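Local coordinates for glucose-binding protein (Thermus thermophilus HB27, PDB 2B3B), which binds glucose in the cleft of a periplasmic-type solute-binding fold and probably serves as the capture component of a sugar transport system, at residues A[64-69]-A[346-351]; A[116-121]-A[275-280]; A[3-8]-A[31-36]; A[300-305]-A[316-321]. All blocks are in the same frame, centred on the assembly; numbering follows the deposited sequence.

Interaction 1. Residues A[64-69]-A[346-351]; sequences QVHAGM and LVHGAV. With GLC (alpha-D-glucopyranose), chain G.
The imidazole of His66 carries the carbonyl O of His348 over one face, displaced toward the rim, 3.0 Å from His66 CG; His348 CB rests over the ring as well, in a CH-pi contact. The glucose meets the edge of this ring, close to its plane. The His348 ring has CG1 of Val347 over one face, and glucose O1 and His66 CE1 at its edge. The two imidazoles stand nearly perpendicular (82°), centroids 5.9 Å apart, and converge on the sugar. His66 CG lies beside the backbone N (chi1 -72°), which sends NE2 to glucose O2 at 2.7 Å, with a weak bond from NE2 to O1. His348 ND1 lies 2.4 Å from glucose O1, too short to trust as a length; either could be the donor. Glu70 binds His66 ND1 and so fixes the turn of the ring, while His171 does the same for His348 NE2. Were His66 an alanine, glucose O2 would probably lose this donor and Glu70 OE1 its imidazole partner, and the His348 carbonyl would be uncovered. Behind the rings the backbones meet directly: Met69 N, in the first turn of the helix after Gly68, donates to Ala350 O at 3.1 Å. A water donates to both Ala67 O and His348 O. Gly68 and Gly349 allow this approach, since a CB on Gly349 would clash with His66 CB and one on Gly68 with Ala350 O. Strand 62-66 and the turn 346-349 thus supply polar groups for the anomeric side of the glucose, in the ligand cleft of a solute-binding protein.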
loop_
_atom_site.group_PDB
_atom_site.type_symbol
_atom_site.label_atom_id
_atom_site.label_comp_id
_atom_site.label_asym_id
_atom_site.label_seq_id
_atom_site.Cartn_x
_atom_site.Cartn_y
_atom_site.Cartn_z
ATOM N N GLN A 64 7.992 9.684 4.930
ATOM C CA GLN A 64 7.460 8.466 4.351
ATOM C C GLN A 64 7.004 8.753 2.924
ATOM O O GLN A 64 6.308 9.727 2.672
ATOM C CB GLN A 64 6.268 7.987 5.169
ATOM C CG GLN A 64 5.694 6.671 4.740
ATOM C CD GLN A 64 4.421 6.276 5.497
ATOM O OE1 GLN A 64 4.064 6.872 6.501
ATOM N NE2 GLN A 64 3.742 5.265 4.995
ATOM N N VAL A 65 7.398 7.892 1.998
ATOM C CA VAL A 65 7.066 8.092 0.607
ATOM C C VAL A 65 7.140 6.758 -0.084
ATOM O O VAL A 65 7.993 5.922 0.220
ATOM C CB VAL A 65 8.010 9.151 -0.051
ATOM C CG1 VAL A 65 9.489 8.733 0.039
ATOM C CG2 VAL A 65 7.596 9.429 -1.523
ATOM N N HIS A 66 6.223 6.547 -1.020
ATOM C CA HIS A 66 6.156 5.324 -1.747
ATOM C C HIS A 66 7.221 5.274 -2.835
ATOM O O HIS A 66 7.387 6.231 -3.605
ATOM C CB HIS A 66 4.763 5.128 -2.380
ATOM C CG HIS A 66 3.692 4.801 -1.386
ATOM N ND1 HIS A 66 2.511 5.504 -1.288
ATOM C CD2 HIS A 66 3.646 3.856 -0.428
ATOM C CE1 HIS A 66 1.771 4.985 -0.328
ATOM N NE2 HIS A 66 2.429 3.967 0.199
ATOM N N ALA A 67 7.902 4.140 -2.911
ATOM C CA ALA A 67 8.811 3.877 -3.998
ATOM C C ALA A 67 8.033 3.820 -5.314
ATOM O O ALA A 67 6.943 3.195 -5.391
ATOM C CB ALA A 67 9.551 2.545 -3.777
ATOM N N GLY A 68 8.602 4.437 -6.347
ATOM C CA GLY A 68 8.031 4.407 -7.684
ATOM C C GLY A 68 7.637 5.784 -8.162
ATOM O O GLY A 68 8.272 6.773 -7.818
ATOM N N MET A 69 6.547 5.856 -8.934
ATOM C CA MET A 69 6.146 7.109 -9.555
ATOM C C MET A 69 5.702 8.182 -8.590
ATOM O O MET A 69 5.835 9.359 -8.891
ATOM C CB MET A 69 5.038 6.861 -10.585
ATOM C CG MET A 69 5.509 6.143 -11.806
ATOM S SD MET A 69 6.920 7.009 -12.550
ATOM C CE MET A 69 7.435 5.748 -13.690
ATOM N N LEU A 346 -1.319 0.996 -7.829
ATOM C CA LEU A 346 -1.697 2.347 -8.178
ATOM C C LEU A 346 -1.953 3.171 -6.922
ATOM O O LEU A 346 -1.455 4.293 -6.776
ATOM C CB LEU A 346 -3.003 2.337 -9.016
ATOM C CG LEU A 346 -3.846 3.618 -9.010
ATOM C CD1 LEU A 346 -3.119 4.747 -9.710
ATOM C CD2 LEU A 346 -5.202 3.374 -9.729
ATOM N N VAL A 347 -2.774 2.626 -6.026
ATOM C CA VAL A 347 -3.262 3.399 -4.901
ATOM C C VAL A 347 -2.126 3.726 -3.937
ATOM O O VAL A 347 -2.166 4.773 -3.257
ATOM C CB VAL A 347 -4.446 2.694 -4.190
ATOM C CG1 VAL A 347 -4.877 3.468 -2.953
ATOM C CG2 VAL A 347 -5.627 2.615 -5.177
ATOM N N HIS A 348 -1.095 2.887 -3.956
ATOM C CA HIS A 348 0.048 3.045 -3.061
ATOM C C HIS A 348 1.366 3.367 -3.800
ATOM O O HIS A 348 2.449 2.964 -3.351
ATOM C CB HIS A 348 0.143 1.844 -2.145
ATOM C CG HIS A 348 -1.149 1.561 -1.437
ATOM N ND1 HIS A 348 -1.586 2.292 -0.340
ATOM C CD2 HIS A 348 -2.143 0.695 -1.737
ATOM C CE1 HIS A 348 -2.775 1.845 0.024
ATOM N NE2 HIS A 348 -3.150 0.895 -0.822
ATOM N N GLY A 349 1.224 4.077 -4.926
ATOM C CA GLY A 349 2.283 4.922 -5.465
ATOM C C GLY A 349 3.348 4.323 -6.359
ATOM O O GLY A 349 4.262 5.040 -6.789
ATOM N N ALA A 350 3.243 3.037 -6.679
ATOM C CA ALA A 350 4.305 2.417 -7.444
ATOM C C ALA A 350 4.238 2.805 -8.947
ATOM O O ALA A 350 5.279 3.127 -9.543
ATOM C CB ALA A 350 4.332 0.923 -7.242
ATOM N N VAL A 351 3.029 2.830 -9.527
ATOM C CA VAL A 351 2.893 2.793 -10.992
ATOM C C VAL A 351 2.487 4.101 -11.682
ATOM O O VAL A 351 2.734 4.265 -12.885
ATOM C CB VAL A 351 1.967 1.641 -11.485
ATOM C CG1 VAL A 351 2.551 0.284 -11.116
ATOM C CG2 VAL A 351 0.520 1.799 -10.988
HETATM C C1 GLC G . -0.013 3.208 2.837
HETATM C C2 GLC G . 1.368 2.672 3.351
HETATM C C3 GLC G . 1.320 1.718 4.553
HETATM C C4 GLC G . 0.110 2.012 5.446
HETATM C C5 GLC G . -1.193 1.963 4.626
HETATM C C6 GLC G . -2.475 2.289 5.409
HETATM O O1 GLC G . -0.228 3.136 1.477
HETATM O O2 GLC G . 2.282 2.265 2.319
HETATM O O3 GLC G . 2.499 1.914 5.318
HETATM O O4 GLC G . 0.037 1.061 6.494
HETATM O O5 GLC G . -1.204 2.849 3.520
HETATM O O6 GLC G . -2.421 3.579 5.942
HETATM O O HOH W 1 5.071 1.904 -3.648
#

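Interaction 2. Residues A[116-121]-A[275-280]; sequences VNIHRS and MLSDSF. With GLC (alpha-D-glucopyranose), chain G.
Asn117 binds Asp278 through two hydrogen bonds. Asn117 OD1 accepts from the backbone N of Asp278 at 2.8 Å, and ND2 donates almost in its amide plane to the anti lone pair of Asp278 OD2, the planes of amide and carboxylate 49° apart. With CG between the backbone N and the carbonyl carbon (chi1 72°), the amide folds over toward the strand it binds. The same OD2 also accepts from glucose O3 at 2.6 Å, while OD1 accepts hydrogen bonds from glucose O2 and from Gln64 NE2. Each carboxylate oxygen therefore has one sugar hydroxyl and one protein amide, a network likely to stabilise the negative charge. Backbone groups are served in turn: Val116 N gives a nearly straight bond to Asp278 O, and Ser277 OG donates to Asn117 O at 2.7 Å. Farther along, His119 and Leu276 form an antiparallel hydrogen-bonded pair, N to O in both directions, and Arg120 with Met275 the adjacent non-hydrogen-bonded pair. This joins strand 119-120 to the long strand 272-280, within the mixed sheet of the solute-binding fold. On the sugar-facing side Leu276 CG packs against His119 CB at 3.6 Å, and Leu276 CD1 comes within 3.2 Å of glucose O2. The His119 ring turns its edge to Asp278 OD2 without bonding it; its nitrogens are taken by Asp243 and by Lys312, which also binds the sugar. Beyond the other face Ile118 CD1 touches Met275 CE at 3.8 Å, and Leu101 of helix 99-104 touches both side chains.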
loop_
_atom_site.group_PDB
_atom_site.type_symbol
_atom_site.label_atom_id
_atom_site.label_comp_id
_atom_site.label_asym_id
_atom_site.label_seq_id
_atom_site.Cartn_x
_atom_site.Cartn_y
_atom_site.Cartn_z
ATOM N N VAL A 116 11.979 0.521 3.374
ATOM C CA VAL A 116 11.986 -0.077 4.701
ATOM C C VAL A 116 11.247 -1.392 4.703
ATOM O O VAL A 116 11.430 -2.233 5.591
ATOM C CB VAL A 116 11.483 0.911 5.779
ATOM C CG1 VAL A 116 10.041 1.282 5.576
ATOM C CG2 VAL A 116 11.667 0.311 7.202
ATOM N N ASN A 117 10.422 -1.601 3.677
ATOM C CA ASN A 117 9.510 -2.706 3.672
ATOM C C ASN A 117 8.983 -3.001 2.283
ATOM O O ASN A 117 9.280 -2.281 1.326
ATOM C CB ASN A 117 8.339 -2.429 4.640
ATOM C CG ASN A 117 7.352 -1.364 4.133
ATOM O OD1 ASN A 117 7.427 -0.909 2.999
ATOM N ND2 ASN A 117 6.410 -0.971 4.995
ATOM N N ILE A 118 8.230 -4.083 2.204
ATOM C CA ILE A 118 7.362 -4.397 1.065
ATOM C C ILE A 118 5.975 -4.722 1.661
ATOM O O ILE A 118 5.866 -5.592 2.534
ATOM C CB ILE A 118 7.836 -5.632 0.279
ATOM C CG1 ILE A 118 9.286 -5.452 -0.245
ATOM C CG2 ILE A 118 6.857 -5.963 -0.856
ATOM C CD1 ILE A 118 9.388 -4.473 -1.406
ATOM N N HIS A 119 4.931 -4.014 1.208
ATOM C CA HIS A 119 3.540 -4.412 1.468
ATOM C C HIS A 119 2.942 -5.000 0.203
ATOM O O HIS A 119 3.348 -4.684 -0.906
ATOM C CB HIS A 119 2.651 -3.238 1.915
ATOM C CG HIS A 119 2.666 -2.955 3.386
ATOM N ND1 HIS A 119 2.179 -3.838 4.323
ATOM C CD2 HIS A 119 3.059 -1.854 4.073
ATOM C CE1 HIS A 119 2.305 -3.306 5.525
ATOM N NE2 HIS A 119 2.833 -2.103 5.401
ATOM N N ARG A 120 1.938 -5.839 0.385
ATOM C CA ARG A 120 1.160 -6.403 -0.707
ATOM C C ARG A 120 -0.238 -5.814 -0.626
ATOM O O ARG A 120 -0.804 -5.733 0.466
ATOM C CB ARG A 120 1.067 -7.901 -0.542
ATOM C CG ARG A 120 0.379 -8.617 -1.679
ATOM C CD ARG A 120 0.456 -10.083 -1.474
ATOM N NE ARG A 120 -0.054 -10.823 -2.621
ATOM C CZ ARG A 120 -0.013 -12.147 -2.743
ATOM N NH1 ARG A 120 0.514 -12.892 -1.794
ATOM N NH2 ARG A 120 -0.484 -12.734 -3.832
ATOM N N SER A 121 -0.772 -5.423 -1.783
ATOM C CA SER A 121 -2.064 -4.793 -1.898
ATOM C C SER A 121 -3.172 -5.846 -2.010
ATOM O O SER A 121 -4.212 -5.715 -1.357
ATOM C CB SER A 121 -2.097 -3.867 -3.127
ATOM O OG SER A 121 -3.404 -3.366 -3.372
ATOM N N MET A 275 2.708 -5.105 -5.395
ATOM C CA MET A 275 3.540 -4.609 -4.295
ATOM C C MET A 275 3.448 -3.122 -4.181
ATOM O O MET A 275 3.018 -2.435 -5.118
ATOM C CB MET A 275 5.021 -5.017 -4.467
ATOM C CG MET A 275 5.695 -4.516 -5.727
ATOM S SD MET A 275 6.344 -2.841 -5.688
ATOM C CE MET A 275 7.645 -2.948 -4.456
ATOM N N LEU A 276 3.892 -2.655 -3.024
ATOM C CA LEU A 276 4.239 -1.269 -2.765
ATOM C C LEU A 276 5.344 -1.259 -1.717
ATOM O O LEU A 276 5.582 -2.248 -1.063
ATOM C CB LEU A 276 3.027 -0.462 -2.259
ATOM C CG LEU A 276 2.385 -1.061 -0.994
ATOM C CD1 LEU A 276 2.364 -0.046 0.107
ATOM C CD2 LEU A 276 0.992 -1.698 -1.234
ATOM N N SER A 277 5.984 -0.123 -1.535
ATOM C CA SER A 277 7.096 -0.014 -0.603
ATOM C C SER A 277 7.116 1.362 0.057
ATOM O O SER A 277 7.121 2.418 -0.620
ATOM C CB SER A 277 8.416 -0.306 -1.334
ATOM O OG SER A 277 9.512 -0.296 -0.449
ATOM N N ASP A 278 7.111 1.343 1.384
ATOM C CA ASP A 278 7.370 2.538 2.172
ATOM C C ASP A 278 8.879 2.800 2.225
ATOM O O ASP A 278 9.664 1.890 2.497
ATOM C CB ASP A 278 6.826 2.367 3.577
ATOM C CG ASP A 278 5.303 2.223 3.609
ATOM O OD1 ASP A 278 4.611 3.079 3.006
ATOM O OD2 ASP A 278 4.817 1.263 4.254
ATOM N N SER A 279 9.268 4.045 1.983
ATOM C CA SER A 279 10.663 4.420 1.895
ATOM C C SER A 279 10.838 5.806 2.488
ATOM O O SER A 279 9.860 6.548 2.704
ATOM C CB SER A 279 11.134 4.321 0.431
ATOM O OG SER A 279 10.705 5.415 -0.348
ATOM N N PHE A 280 12.088 6.139 2.790
ATOM C CA PHE A 280 12.460 7.433 3.321
ATOM C C PHE A 280 13.614 8.017 2.508
ATOM O O PHE A 280 14.565 7.318 2.187
ATOM C CB PHE A 280 12.897 7.292 4.778
ATOM C CG PHE A 280 11.751 7.111 5.729
ATOM C CD1 PHE A 280 11.071 8.212 6.210
ATOM C CD2 PHE A 280 11.355 5.851 6.112
ATOM C CE1 PHE A 280 9.983 8.060 7.077
ATOM C CE2 PHE A 280 10.275 5.668 6.993
ATOM C CZ PHE A 280 9.574 6.797 7.462
HETATM C C1 GLC G . -0.013 3.208 2.837
HETATM C C2 GLC G . 1.368 2.672 3.351
HETATM C C3 GLC G . 1.320 1.718 4.553
HETATM C C4 GLC G . 0.110 2.012 5.446
HETATM C C5 GLC G . -1.193 1.963 4.626
HETATM C C6 GLC G . -2.475 2.289 5.409
HETATM O O1 GLC G . -0.228 3.136 1.477
HETATM O O2 GLC G . 2.282 2.265 2.319
HETATM O O3 GLC G . 2.499 1.914 5.318
HETATM O O4 GLC G . 0.037 1.061 6.494
HETATM O O5 GLC G . -1.204 2.849 3.520
HETATM O O6 GLC G . -2.421 3.579 5.942
#

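Interaction 3. Residues A[3-8]-A[31-36]; sequences LEIFSW and VEVINA. With GLC (alpha-D-glucopyranose), chain G.
Leu3 to Ser7 run beside Glu32 to Ala36 as parallel strands, axes 4.6 Å apart and 20° between their directions, the two strands of a beta-alpha-beta crossover whose helix is 15-27. Five backbone bonds form the ladder: Leu3 N to Glu32 O, Ile34 N to Leu3 O at 2.7 Å, Ile5 N to Ile34 O, Ala36 N to Ile5 O, and Ser7 N to Ala36 O, the last stretched to 3.3 Å. On the face of Leu3 and Ile5, Ile5 CD1 meets Val33 CG1 at 3.7 Å and Leu3 CB touches CG1 of Val31; Trp295 of helix 289-299 packs on Leu3 and Ile5, and Tyr24 of helix 15-27 on Leu3. On the face of Glu4 and Phe6 the extended chain of Glu4 crosses Ile34, its CG 3.9 Å from Ala36 CB. Glu4 CG is turned opposite the backbone N (chi1 -171°), and the carboxylate beyond it forms a salt bridge with Arg53 of helix 44-55, the helix that also packs on Phe6. Past the end of strand 2-7 the indole of Trp8 lies edge-on to glucose C1, nearly in plane, and NE1 makes a weak bond to the ring oxygen O5. Gln64 OE1, bound to the backbone N of Trp8, and the His66 ring, which meets the indole, position this residue. Beside Ile5 and Ser7, a water donates to Ile5 O and to Asn35 OD1, and accepts at 2.7 Å from Ser7 OG, which also hydrogen-bonds Trp9 N.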
loop_
_atom_site.group_PDB
_atom_site.type_symbol
_atom_site.label_atom_id
_atom_site.label_comp_id
_atom_site.label_asym_id
_atom_site.label_seq_id
_atom_site.Cartn_x
_atom_site.Cartn_y
_atom_site.Cartn_z
ATOM N N LEU A 3 15.580 15.292 15.304
ATOM C CA LEU A 3 15.229 14.590 14.073
ATOM C C LEU A 3 13.698 14.577 13.940
ATOM O O LEU A 3 13.015 14.089 14.817
ATOM C CB LEU A 3 15.753 13.160 14.109
ATOM C CG LEU A 3 15.310 12.268 12.934
ATOM C CD1 LEU A 3 15.904 12.783 11.633
ATOM C CD2 LEU A 3 15.672 10.817 13.152
ATOM N N GLU A 4 13.176 15.121 12.848
ATOM C CA GLU A 4 11.721 15.147 12.625
ATOM C C GLU A 4 11.374 14.181 11.510
ATOM O O GLU A 4 11.825 14.348 10.383
ATOM C CB GLU A 4 11.254 16.543 12.248
ATOM C CG GLU A 4 9.742 16.684 12.227
ATOM C CD GLU A 4 9.325 17.974 11.604
ATOM O OE1 GLU A 4 10.124 18.493 10.773
ATOM O OE2 GLU A 4 8.222 18.481 11.950
ATOM N N ILE A 5 10.601 13.162 11.853
ATOM C CA ILE A 5 10.234 12.096 10.931
ATOM C C ILE A 5 8.750 12.266 10.605
ATOM O O ILE A 5 7.905 12.238 11.500
ATOM C CB ILE A 5 10.409 10.723 11.558
ATOM C CG1 ILE A 5 11.879 10.465 11.937
ATOM C CG2 ILE A 5 9.944 9.613 10.618
ATOM C CD1 ILE A 5 12.007 9.414 12.991
ATOM N N PHE A 6 8.468 12.415 9.319
ATOM C CA PHE A 6 7.122 12.677 8.838
ATOM C C PHE A 6 6.562 11.383 8.231
ATOM O O PHE A 6 7.231 10.696 7.463
ATOM C CB PHE A 6 7.221 13.820 7.832
ATOM C CG PHE A 6 5.888 14.373 7.357
ATOM C CD1 PHE A 6 5.398 15.572 7.870
ATOM C CD2 PHE A 6 5.185 13.740 6.347
ATOM C CE1 PHE A 6 4.195 16.104 7.432
ATOM C CE2 PHE A 6 3.993 14.288 5.873
ATOM C CZ PHE A 6 3.494 15.460 6.438
ATOM N N SER A 7 5.342 11.022 8.613
ATOM C CA SER A 7 4.715 9.804 8.137
ATOM C C SER A 7 3.205 9.856 8.408
ATOM O O SER A 7 2.697 10.809 9.004
ATOM C CB SER A 7 5.310 8.580 8.845
ATOM O OG SER A 7 4.783 8.390 10.145
ATOM N N TRP A 8 2.502 8.822 7.977
ATOM C CA TRP A 8 1.107 8.694 8.360
ATOM C C TRP A 8 0.884 7.517 9.288
ATOM O O TRP A 8 -0.222 6.994 9.411
ATOM C CB TRP A 8 0.203 8.678 7.131
ATOM C CG TRP A 8 0.341 7.616 6.102
ATOM C CD1 TRP A 8 -0.360 6.454 6.037
ATOM C CD2 TRP A 8 1.103 7.695 4.895
ATOM N NE1 TRP A 8 -0.054 5.770 4.878
ATOM C CE2 TRP A 8 0.834 6.519 4.148
ATOM C CE3 TRP A 8 1.969 8.656 4.359
ATOM C CZ2 TRP A 8 1.432 6.261 2.903
ATOM C CZ3 TRP A 8 2.573 8.395 3.109
ATOM C CH2 TRP A 8 2.307 7.208 2.413
ATOM N N VAL A 31 19.762 12.745 20.426
ATOM C CA VAL A 31 18.766 13.275 19.476
ATOM C C VAL A 31 17.338 13.194 20.040
ATOM O O VAL A 31 16.883 12.122 20.447
ATOM C CB VAL A 31 18.810 12.512 18.118
ATOM C CG1 VAL A 31 17.845 13.150 17.105
ATOM C CG2 VAL A 31 20.194 12.489 17.553
ATOM N N GLU A 32 16.635 14.324 20.058
ATOM C CA GLU A 32 15.213 14.316 20.388
ATOM C C GLU A 32 14.454 14.092 19.085
ATOM O O GLU A 32 14.551 14.889 18.157
ATOM C CB GLU A 32 14.766 15.626 21.028
ATOM C CG GLU A 32 15.521 15.976 22.312
ATOM C CD GLU A 32 15.019 17.275 22.970
ATOM O OE1 GLU A 32 13.840 17.673 22.701
ATOM O OE2 GLU A 32 15.805 17.875 23.767
ATOM N N VAL A 33 13.737 12.981 19.024
ATOM C CA VAL A 33 13.027 12.563 17.822
ATOM C C VAL A 33 11.588 13.090 17.851
ATOM O O VAL A 33 10.853 12.815 18.796
ATOM C CB VAL A 33 13.028 11.032 17.726
ATOM C CG1 VAL A 33 12.332 10.553 16.452
ATOM C CG2 VAL A 33 14.448 10.517 17.773
ATOM N N ILE A 34 11.214 13.865 16.831
ATOM C CA ILE A 34 9.864 14.395 16.700
ATOM C C ILE A 34 9.116 13.448 15.761
ATOM O O ILE A 34 9.470 13.314 14.595
ATOM C CB ILE A 34 9.824 15.846 16.165
ATOM C CG1 ILE A 34 10.600 16.789 17.088
ATOM C CG2 ILE A 34 8.385 16.345 16.048
ATOM C CD1 ILE A 34 12.003 16.967 16.687
ATOM N N ASN A 35 8.116 12.765 16.306
ATOM C CA ASN A 35 7.301 11.835 15.539
ATOM C C ASN A 35 6.131 12.613 14.931
ATOM O O ASN A 35 5.062 12.726 15.526
ATOM C CB ASN A 35 6.829 10.673 16.419
ATOM C CG ASN A 35 6.082 9.592 15.614
ATOM O OD1 ASN A 35 5.847 9.754 14.418
ATOM N ND2 ASN A 35 5.747 8.478 16.264
ATOM N N ALA A 36 6.362 13.171 13.748
ATOM C CA ALA A 36 5.391 14.051 13.085
ATOM C C ALA A 36 4.455 13.260 12.161
ATOM O O ALA A 36 4.644 13.211 10.958
ATOM C CB ALA A 36 6.125 15.122 12.317
HETATM C C1 GLC G . -0.013 3.208 2.837
HETATM C C2 GLC G . 1.368 2.672 3.351
HETATM C C3 GLC G . 1.320 1.718 4.553
HETATM C C4 GLC G . 0.110 2.012 5.446
HETATM C C5 GLC G . -1.193 1.963 4.626
HETATM C C6 GLC G . -2.475 2.289 5.409
HETATM O O1 GLC G . -0.228 3.136 1.477
HETATM O O2 GLC G . 2.282 2.265 2.319
HETATM O O3 GLC G . 2.499 1.914 5.318
HETATM O O4 GLC G . 0.037 1.061 6.494
HETATM O O5 GLC G . -1.204 2.849 3.520
HETATM O O6 GLC G . -2.421 3.579 5.942
HETATM O O HOH W 2 6.172 10.003 11.746
#

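Interaction 4. Residues A[300-305]-A[316-321]; sequences GSKEGQ and AARLDS
Arg318 reaches Gly300, just before helix 302-312, with its guanidinium edge-on: NH1 donates to Gly300 O at 2.8 Å, in both the carbonyl and the guanidinium planes. Other hydrogen bonds cross here. Gln305 OE1 takes the backbone N of Arg318 at 3.1 Å along a nearly straight N-H (170°), and that of Ala317 by a weak bond, while its NE2 turns to Val299 O. Lys302, its chain extended, brings NZ to Asp320 O at 2.9 Å. The charged pair lies within the loop: Arg318 grips Asp320 side-on, NE to OD1 at 2.8 Å and NH2 to OD2, the latter from above the carboxylate plane. These bonds bind the beginning of helix 302-312 to the loop that follows it, which contains a type I turn from Arg318 to Ser321; Ser301 is the N-cap of the helix, its OG accepting from Gly304 N and also hydrogen-bonding Leu298 O. With a leucine in place of Arg318, the Gly300 carbonyl is likely to lose its guanidinium donor and the Asp320 carboxylate to be set free to turn. The remaining contacts are van der Waals. Arg318 bends at its third torsion (chi3 68°), so that CD lies 3.2 Å from Lys302 N. The Gln305 amide lies against Arg318 CG, its plane 77° from that of the guanidinium, with OE1 3.5 Å from Ala316 CB; Phe97 and Trp93 pack on the Arg318 side chain.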
loop_
_atom_site.group_PDB
_atom_site.type_symbol
_atom_site.label_atom_id
_atom_site.label_comp_id
_atom_site.label_asym_id
_atom_site.label_seq_id
_atom_site.Cartn_x
_atom_site.Cartn_y
_atom_site.Cartn_z
ATOM N N GLY A 300 17.369 1.282 6.374
ATOM C CA GLY A 300 17.969 0.393 5.371
ATOM C C GLY A 300 18.632 -0.882 5.885
ATOM O O GLY A 300 19.030 -1.745 5.088
ATOM N N SER A 301 18.723 -1.031 7.208
ATOM C CA SER A 301 19.486 -2.120 7.840
ATOM C C SER A 301 18.627 -3.304 8.213
ATOM O O SER A 301 17.411 -3.174 8.424
ATOM C CB SER A 301 20.164 -1.606 9.124
ATOM O OG SER A 301 19.208 -1.416 10.153
ATOM N N LYS A 302 19.265 -4.459 8.367
ATOM C CA LYS A 302 18.552 -5.687 8.706
ATOM C C LYS A 302 17.988 -5.661 10.125
ATOM O O LYS A 302 16.894 -6.188 10.373
ATOM C CB LYS A 302 19.469 -6.897 8.529
ATOM C CG LYS A 302 18.740 -8.223 8.542
ATOM C CD LYS A 302 19.711 -9.385 8.559
ATOM C CE LYS A 302 19.102 -10.595 9.222
ATOM N NZ LYS A 302 19.824 -11.839 8.822
ATOM N N GLU A 303 18.747 -5.070 11.048
ATOM C CA GLU A 303 18.324 -4.879 12.438
ATOM C C GLU A 303 17.028 -4.039 12.503
ATOM O O GLU A 303 16.060 -4.405 13.167
ATOM C CB GLU A 303 19.438 -4.172 13.218
ATOM C CG GLU A 303 19.283 -4.214 14.725
ATOM C CD GLU A 303 20.220 -3.261 15.462
ATOM O OE1 GLU A 303 21.050 -2.565 14.832
ATOM O OE2 GLU A 303 20.092 -3.185 16.699
ATOM N N GLY A 304 17.036 -2.910 11.807
ATOM C CA GLY A 304 15.864 -2.030 11.728
ATOM C C GLY A 304 14.650 -2.705 11.112
ATOM O O GLY A 304 13.587 -2.751 11.727
ATOM N N GLN A 305 14.830 -3.285 9.931
ATOM C CA GLN A 305 13.724 -3.851 9.159
ATOM C C GLN A 305 13.146 -5.110 9.790
ATOM O O GLN A 305 11.934 -5.376 9.671
ATOM C CB GLN A 305 14.170 -4.130 7.708
ATOM C CG GLN A 305 14.603 -2.847 6.956
ATOM C CD GLN A 305 14.561 -2.961 5.433
ATOM O OE1 GLN A 305 14.126 -3.960 4.896
ATOM N NE2 GLN A 305 15.022 -1.916 4.748
ATOM N N ALA A 316 10.264 -7.326 5.087
ATOM C CA ALA A 316 11.436 -6.516 4.815
ATOM C C ALA A 316 11.684 -6.351 3.315
ATOM O O ALA A 316 11.389 -7.247 2.535
ATOM C CB ALA A 316 12.697 -7.126 5.496
ATOM N N ALA A 317 12.201 -5.192 2.922
ATOM C CA ALA A 317 12.735 -5.017 1.560
ATOM C C ALA A 317 14.114 -5.729 1.391
ATOM O O ALA A 317 14.402 -6.301 0.342
ATOM C CB ALA A 317 12.838 -3.538 1.223
ATOM N N ARG A 318 14.934 -5.723 2.443
ATOM C CA ARG A 318 16.259 -6.381 2.403
ATOM C C ARG A 318 16.189 -7.864 2.075
ATOM O O ARG A 318 15.398 -8.619 2.672
ATOM C CB ARG A 318 16.991 -6.232 3.737
ATOM C CG ARG A 318 17.490 -4.853 4.030
ATOM C CD ARG A 318 18.347 -4.887 5.297
ATOM N NE ARG A 318 19.577 -5.633 5.054
ATOM C CZ ARG A 318 20.707 -5.110 4.598
ATOM N NH1 ARG A 318 20.829 -3.819 4.389
ATOM N NH2 ARG A 318 21.755 -5.893 4.394
ATOM N N LEU A 319 17.057 -8.303 1.155
ATOM C CA LEU A 319 17.087 -9.705 0.766
ATOM C C LEU A 319 17.555 -10.610 1.900
ATOM O O LEU A 319 17.217 -11.774 1.913
ATOM C CB LEU A 319 17.986 -9.922 -0.460
ATOM C CG LEU A 319 17.546 -9.213 -1.729
ATOM C CD1 LEU A 319 18.737 -9.015 -2.689
ATOM C CD2 LEU A 319 16.409 -9.981 -2.382
ATOM N N ASP A 320 18.309 -10.075 2.863
ATOM C CA ASP A 320 18.897 -10.917 3.922
ATOM C C ASP A 320 18.015 -11.025 5.177
ATOM O O ASP A 320 18.484 -11.466 6.236
ATOM C CB ASP A 320 20.339 -10.469 4.268
ATOM C CG ASP A 320 20.418 -9.090 4.873
ATOM O OD1 ASP A 320 19.382 -8.405 4.978
ATOM O OD2 ASP A 320 21.542 -8.655 5.261
ATOM N N SER A 321 16.732 -10.654 5.049
ATOM C CA SER A 321 15.808 -10.671 6.182
ATOM C C SER A 321 15.660 -12.077 6.770
ATOM O O SER A 321 15.628 -13.050 6.036
ATOM C CB SER A 321 14.424 -10.129 5.753
ATOM O OG SER A 321 13.472 -10.271 6.809
#

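In the fold
From the N terminus, interaction 3 closes first, a short loop around helix 15-27 that pairs strands 2-7 and 32-37. Interaction 1 then opens at strand 62-66, the other neighbour of strand 2-7, and spans to residues 346-351, enclosing both interaction 2 and interaction 4. These two follow in series: residues 116-121 meet 275-280 across 153 intervening residues, then residues 300-305 meet 316-321 around helix 302-312. Interactions 1, 2 and 3 share one mixed sheet and all reach the glucose. Interaction 4 lies off the site but packs on interaction 2, Ile118 and Asn117 touching Ala317; no loops cross.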